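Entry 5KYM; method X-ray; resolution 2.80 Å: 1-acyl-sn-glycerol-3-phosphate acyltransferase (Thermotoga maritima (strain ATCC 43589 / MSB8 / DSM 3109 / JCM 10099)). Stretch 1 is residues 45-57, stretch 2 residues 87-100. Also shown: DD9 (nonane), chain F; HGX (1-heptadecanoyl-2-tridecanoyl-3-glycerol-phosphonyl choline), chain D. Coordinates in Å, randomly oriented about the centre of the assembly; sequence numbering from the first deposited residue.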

# COMPACT_ATOMS: atom_id res chain seq x y z
N VAL A 45 8.41 6.94 14.23
CA VAL A 45 8.08 7.42 12.89
C VAL A 45 7.17 6.41 12.20
O VAL A 45 6.16 6.80 11.57
N LEU A 46 7.55 5.14 12.31
CA LEU A 46 6.75 4.08 11.70
C LEU A 46 5.33 4.04 12.21
O LEU A 46 4.41 3.81 11.45
N LYS A 47 5.14 4.29 13.49
CA LYS A 47 3.83 4.19 14.10
C LYS A 47 3.01 5.34 13.61
O LYS A 47 1.86 5.15 13.27
N GLU A 48 3.62 6.52 13.49
CA GLU A 48 2.91 7.72 12.98
C GLU A 48 2.38 7.61 11.57
O GLU A 48 1.36 8.22 11.26
N ILE A 49 3.12 6.90 10.73
CA ILE A 49 2.78 6.56 9.36
C ILE A 49 1.59 5.65 9.36
O ILE A 49 0.66 5.87 8.61
N GLU A 50 1.66 4.59 10.14
CA GLU A 50 0.56 3.67 10.28
C GLU A 50 -0.71 4.48 10.71
O GLU A 50 -1.79 4.34 10.13
N LYS A 51 -0.55 5.38 11.69
CA LYS A 51 -1.68 6.17 12.16
C LYS A 51 -2.22 7.01 11.03
O LYS A 51 -3.39 7.21 10.92
N PHE A 52 -1.36 7.52 10.16
CA PHE A 52 -1.81 8.28 8.99
C PHE A 52 -2.66 7.41 8.07
O PHE A 52 -3.78 7.80 7.66
N GLY A 53 -2.14 6.24 7.76
CA GLY A 53 -2.89 5.29 6.93
C GLY A 53 -4.35 5.18 7.39
O GLY A 53 -5.29 5.37 6.63
N LYS A 54 -4.50 4.96 8.67
CA LYS A 54 -5.78 4.76 9.28
C LYS A 54 -6.58 6.00 9.28
O LYS A 54 -7.72 5.99 8.81
N ARG A 55 -6.01 7.06 9.82
CA ARG A 55 -6.70 8.34 9.95
C ARG A 55 -7.23 8.80 8.60
O ARG A 55 -8.31 9.38 8.52
N ALA A 56 -6.47 8.55 7.53
CA ALA A 56 -6.89 8.93 6.20
C ALA A 56 -8.33 8.54 5.90
O ALA A 56 -9.14 9.32 5.34
N PHE A 57 -8.64 7.31 6.25
CA PHE A 57 -9.96 6.83 5.92
C PHE A 57 -10.99 7.50 6.81
O PHE A 57 -12.12 7.69 6.37
N LEU A 87 -5.80 5.40 -5.69
CA LEU A 87 -4.65 6.00 -4.96
C LEU A 87 -4.67 5.61 -3.49
O LEU A 87 -3.62 5.45 -2.91
N MET A 88 -5.85 5.47 -2.91
CA MET A 88 -5.96 5.20 -1.52
C MET A 88 -5.40 3.81 -1.12
O MET A 88 -5.21 3.53 0.08
N ASP A 89 -5.10 2.95 -2.09
CA ASP A 89 -4.53 1.66 -1.75
C ASP A 89 -3.24 1.75 -0.90
O ASP A 89 -3.06 1.02 0.04
N ILE A 90 -2.39 2.69 -1.20
CA ILE A 90 -1.18 2.90 -0.43
C ILE A 90 -1.46 3.27 1.05
O ILE A 90 -0.97 2.59 1.96
N PRO A 91 -2.26 4.32 1.30
CA PRO A 91 -2.56 4.59 2.71
C PRO A 91 -3.24 3.39 3.40
O PRO A 91 -2.97 3.12 4.59
N LEU A 92 -4.11 2.71 2.66
CA LEU A 92 -4.77 1.52 3.16
C LEU A 92 -3.75 0.46 3.56
O LEU A 92 -3.77 0.03 4.70
N ILE A 93 -2.86 0.01 2.65
CA ILE A 93 -1.88 -1.03 3.02
C ILE A 93 -1.00 -0.51 4.22
O ILE A 93 -0.69 -1.28 5.15
N LEU A 94 -0.61 0.78 4.19
CA LEU A 94 0.28 1.38 5.21
C LEU A 94 -0.36 1.30 6.59
O LEU A 94 0.27 0.88 7.56
N GLY A 95 -1.63 1.65 6.66
CA GLY A 95 -2.34 1.73 7.92
C GLY A 95 -2.86 0.43 8.47
O GLY A 95 -3.13 0.33 9.66
N PHE A 96 -2.98 -0.59 7.64
CA PHE A 96 -3.65 -1.81 8.05
C PHE A 96 -2.93 -3.10 7.74
O PHE A 96 -3.46 -4.16 8.02
N VAL A 97 -1.75 -3.04 7.13
CA VAL A 97 -1.00 -4.27 6.81
C VAL A 97 0.48 -4.10 7.13
O VAL A 97 1.04 -4.91 7.85
N ALA A 98 1.10 -3.04 6.62
CA ALA A 98 2.54 -2.91 6.65
C ALA A 98 3.06 -1.53 6.26
O ALA A 98 2.59 -0.97 5.30
N THR A 99 4.03 -1.01 6.99
CA THR A 99 4.62 0.24 6.62
C THR A 99 5.92 0.00 5.95
O THR A 99 7.00 0.35 6.46
N GLY A 100 5.78 -0.48 4.71
CA GLY A 100 6.91 -0.78 3.82
C GLY A 100 7.16 0.17 2.66
O GLY A 100 6.39 1.10 2.35

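Helix 45-57 crosses helix 89-96 at 126°, and the axes approach to 6.7 Å. Two glycines make this closeness possible. Gly-53 CA lies 3.7 Å from Gly-95 CA, and 3.2 Å from Pro-91 O. A CB on Gly-53 would clash with Gly-95 N and Pro-91 O; one on Gly-95 would clash with Gly-53 C and Lys-54 N. Backbone therefore meets backbone here, and Gly-95 CA also makes a CA-H...O contact with Glu-50 O at 3.5 Å.

Larger side chains fill the space where the helices diverge. Phe-57 (chi1 m) points toward stretch 2 and is the biggest bump. Its ring edge meets the backbone of Pro-91 and Leu-92, with Phe-57 CE1 3.6 Å from Leu-92 N. Phe-57 CZ also lies 3.6 Å from Leu-92 CB. Met-88 (m, m, m) folds its CE over one ring face, 3.9 Å from Phe-57 CZ. The same Met-88 CE touches Ala-56 CB at 4.1 Å, and Pro-91 CB lies 4.3 Å from Ala-56 CB.

On the other side of the glycines, Ile-49 (m, t) points toward stretch 2. Its CG2 contacts Leu-94 CD2 at 4.1 Å and Thr-99 CG2 at 3.8 Å. Leu-94 is also m, t. Thr-99 (p) points toward stretch 1, and its OG1 is 3.4 Å from Leu-46 CD2.

The CA-to-CB bond of Lys-54 points sideways to stretch 2. Its CG sits over the Phe-96 ring face, 3.7 Å from CZ. Its NZ donates a hydrogen bond to Gly-95 O at 2.9 Å, the only one across the stretches. Lys-54 NZ also forms a salt bridge with Glu-50 OE2 at 3.6 Å.

Two bound groups contact stretch 1. Nonane covers one face of the Phe-52 ring, with C5 3.2 Å from Phe-52 CD2. Arg-55 points away from stretch 2, and its NE donates to HGX O4 at 3.0 Å.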

# COMPACT_ATOMS: atom_id res chain seq x y z
CB VAL A 45 9.30 7.62 11.97
CG1 VAL A 45 8.85 8.11 10.57
CG2 VAL A 45 10.27 8.60 12.57
CB LEU A 46 7.43 2.69 11.82
CG LEU A 46 8.57 2.46 10.82
CD1 LEU A 46 9.09 1.07 10.96
CD2 LEU A 46 8.21 2.71 9.34
CB LYS A 47 3.95 4.18 15.63
CG LYS A 47 2.72 3.79 16.41
CD LYS A 47 2.31 2.34 16.14
CE LYS A 47 0.80 2.18 16.18
NZ LYS A 47 0.23 2.74 17.47
CB GLU A 48 3.81 8.98 13.07
CG GLU A 48 4.03 9.56 14.45
CD GLU A 48 2.73 9.78 15.16
OE1 GLU A 48 1.80 10.42 14.56
OE2 GLU A 48 2.62 9.21 16.29
CB ILE A 49 3.97 5.83 8.63
CG1 ILE A 49 5.10 6.84 8.41
CG2 ILE A 49 3.55 5.14 7.30
CD1 ILE A 49 6.43 6.21 8.03
CB GLU A 50 0.97 2.56 11.24
CG GLU A 50 -0.18 1.70 11.75
CD GLU A 50 0.24 0.61 12.70
OE1 GLU A 50 1.13 0.85 13.51
OE2 GLU A 50 -0.34 -0.50 12.68
CB LYS A 51 -1.29 7.03 13.34
CG LYS A 51 -0.89 6.19 14.54
CD LYS A 51 0.05 6.90 15.53
CE LYS A 51 -0.72 7.79 16.47
NZ LYS A 51 -0.06 9.06 16.77
CB PHE A 52 -0.64 8.91 8.25
CG PHE A 52 -1.00 9.43 6.91
CD1 PHE A 52 -1.70 10.63 6.78
CD2 PHE A 52 -0.67 8.72 5.74
CE1 PHE A 52 -2.06 11.07 5.50
CE2 PHE A 52 -1.02 9.19 4.49
CZ PHE A 52 -1.71 10.35 4.37
CB LYS A 54 -5.61 4.26 10.72
CG LYS A 54 -5.14 2.82 10.79
CD LYS A 54 -5.65 2.11 11.97
CE LYS A 54 -4.97 0.84 12.19
NZ LYS A 54 -3.52 1.13 12.47
CB ARG A 55 -5.76 9.38 10.56
CG ARG A 55 -5.54 9.18 12.04
CD ARG A 55 -4.73 10.23 12.76
NE ARG A 55 -4.48 9.88 14.18
CZ ARG A 55 -3.57 10.48 14.96
NH1 ARG A 55 -2.80 11.46 14.50
NH2 ARG A 55 -3.40 10.09 16.22
CB ALA A 56 -6.00 8.25 5.18
CB PHE A 57 -10.02 5.31 5.90
CG PHE A 57 -9.26 4.73 4.79
CD1 PHE A 57 -7.90 4.64 4.88
CD2 PHE A 57 -9.88 4.39 3.62
CE1 PHE A 57 -7.15 4.21 3.81
CE2 PHE A 57 -9.13 3.98 2.51
CZ PHE A 57 -7.76 3.89 2.62
CB LEU A 87 -4.60 7.52 -5.02
CG LEU A 87 -4.36 8.11 -6.44
CD1 LEU A 87 -4.36 9.65 -6.28
CD2 LEU A 87 -3.13 7.61 -7.23
CB MET A 88 -7.42 5.33 -1.06
CG MET A 88 -8.00 6.74 -1.12
SD MET A 88 -7.00 8.03 -0.34
CE MET A 88 -7.29 7.52 1.39
CB ASP A 89 -4.31 0.81 -3.00
CG ASP A 89 -5.59 0.47 -3.70
OD1 ASP A 89 -6.68 0.50 -3.08
OD2 ASP A 89 -5.45 0.15 -4.91
CB ILE A 90 -0.21 3.80 -1.25
CG1 ILE A 90 0.46 2.90 -2.34
CG2 ILE A 90 0.88 4.41 -0.40
CD1 ILE A 90 1.42 1.71 -1.89
CB PRO A 91 -3.50 5.83 2.69
CG PRO A 91 -3.78 6.11 1.25
CD PRO A 91 -2.70 5.43 0.41
CB LEU A 92 -5.71 0.95 2.10
CG LEU A 92 -6.46 -0.32 2.44
CD1 LEU A 92 -7.44 0.01 3.50
CD2 LEU A 92 -7.17 -0.88 1.24
CB ILE A 93 -0.92 -1.45 1.88
CG1 ILE A 93 -1.58 -1.78 0.55
CG2 ILE A 93 -0.05 -2.61 2.29
CD1 ILE A 93 -2.51 -2.94 0.55
CB LEU A 94 0.62 2.83 4.88
CG LEU A 94 1.67 3.10 3.78
CD1 LEU A 94 1.91 4.56 3.42
CD2 LEU A 94 2.98 2.49 4.21
CB PHE A 96 -5.03 -1.85 7.38
CG PHE A 96 -5.96 -0.78 7.86
CD1 PHE A 96 -6.72 -0.97 9.01
CD2 PHE A 96 -6.10 0.37 7.18
CE1 PHE A 96 -7.56 -0.02 9.46
CE2 PHE A 96 -6.97 1.34 7.63
CZ PHE A 96 -7.71 1.13 8.76
CB VAL A 97 -1.14 -4.60 5.33
CG1 VAL A 97 -0.38 -5.87 4.98
CG2 VAL A 97 -2.61 -4.60 4.92
CB ALA A 98 3.10 -3.95 5.70
CB THR A 99 4.83 1.19 7.79
OG1 THR A 99 5.62 0.61 8.81
CG2 THR A 99 3.56 1.51 8.38
C1 DD9 F . 2.71 11.89 10.47
C2 DD9 F . 3.47 11.43 9.24
C3 DD9 F . 2.47 11.02 8.18
C4 DD9 F . 3.22 10.62 6.91
C5 DD9 F . 2.28 9.86 5.97
C6 DD9 F . 3.10 9.31 4.82
C7 DD9 F . 2.32 8.92 3.56
C8 DD9 F . 3.32 8.27 2.58
C9 DD9 F . 2.83 8.34 1.13
O11 HGX D . -7.55 12.91 13.22
C11 HGX D . -6.74 13.77 13.57
C12 HGX D . -6.08 14.69 12.56
C13 HGX D . -5.81 16.10 13.09
C14 HGX D . -5.19 17.00 12.00
C15 HGX D . -5.61 18.46 12.15
C16 HGX D . -5.13 19.42 11.04
C17 HGX D . -6.04 20.66 10.95
C18 HGX D . -5.46 21.85 10.20
O3 HGX D . -6.37 13.94 14.97
C3 HGX D . -6.12 12.86 15.88
C2 HGX D . -6.97 12.97 17.18
C1 HGX D . -7.79 11.68 17.52
O3P HGX D . -8.15 10.82 16.42
O2 HGX D . -7.82 14.15 17.12
C31 HGX D . -7.30 15.35 17.82
O31 HGX D . -7.51 15.38 19.02
C32 HGX D . -6.52 16.48 17.14
C33 HGX D . -7.34 17.69 16.67
C34 HGX D . -6.45 18.88 16.25
C35 HGX D . -7.20 19.90 15.36
C36 HGX D . -6.88 21.38 15.63
C37 HGX D . -7.52 22.40 14.65
C38 HGX D . -7.44 23.86 15.17
C39 HGX D . -7.71 24.99 14.14
C40 HGX D . -7.78 26.42 14.72
O1 HGX D . -8.56 8.70 17.76
P1 HGX D . -8.04 9.18 16.43
O4 HGX D . -6.62 8.80 16.06
O5 HGX D . -8.99 8.64 15.21
C4 HGX D . -10.03 7.66 15.33
C5 HGX D . -9.47 6.24 15.26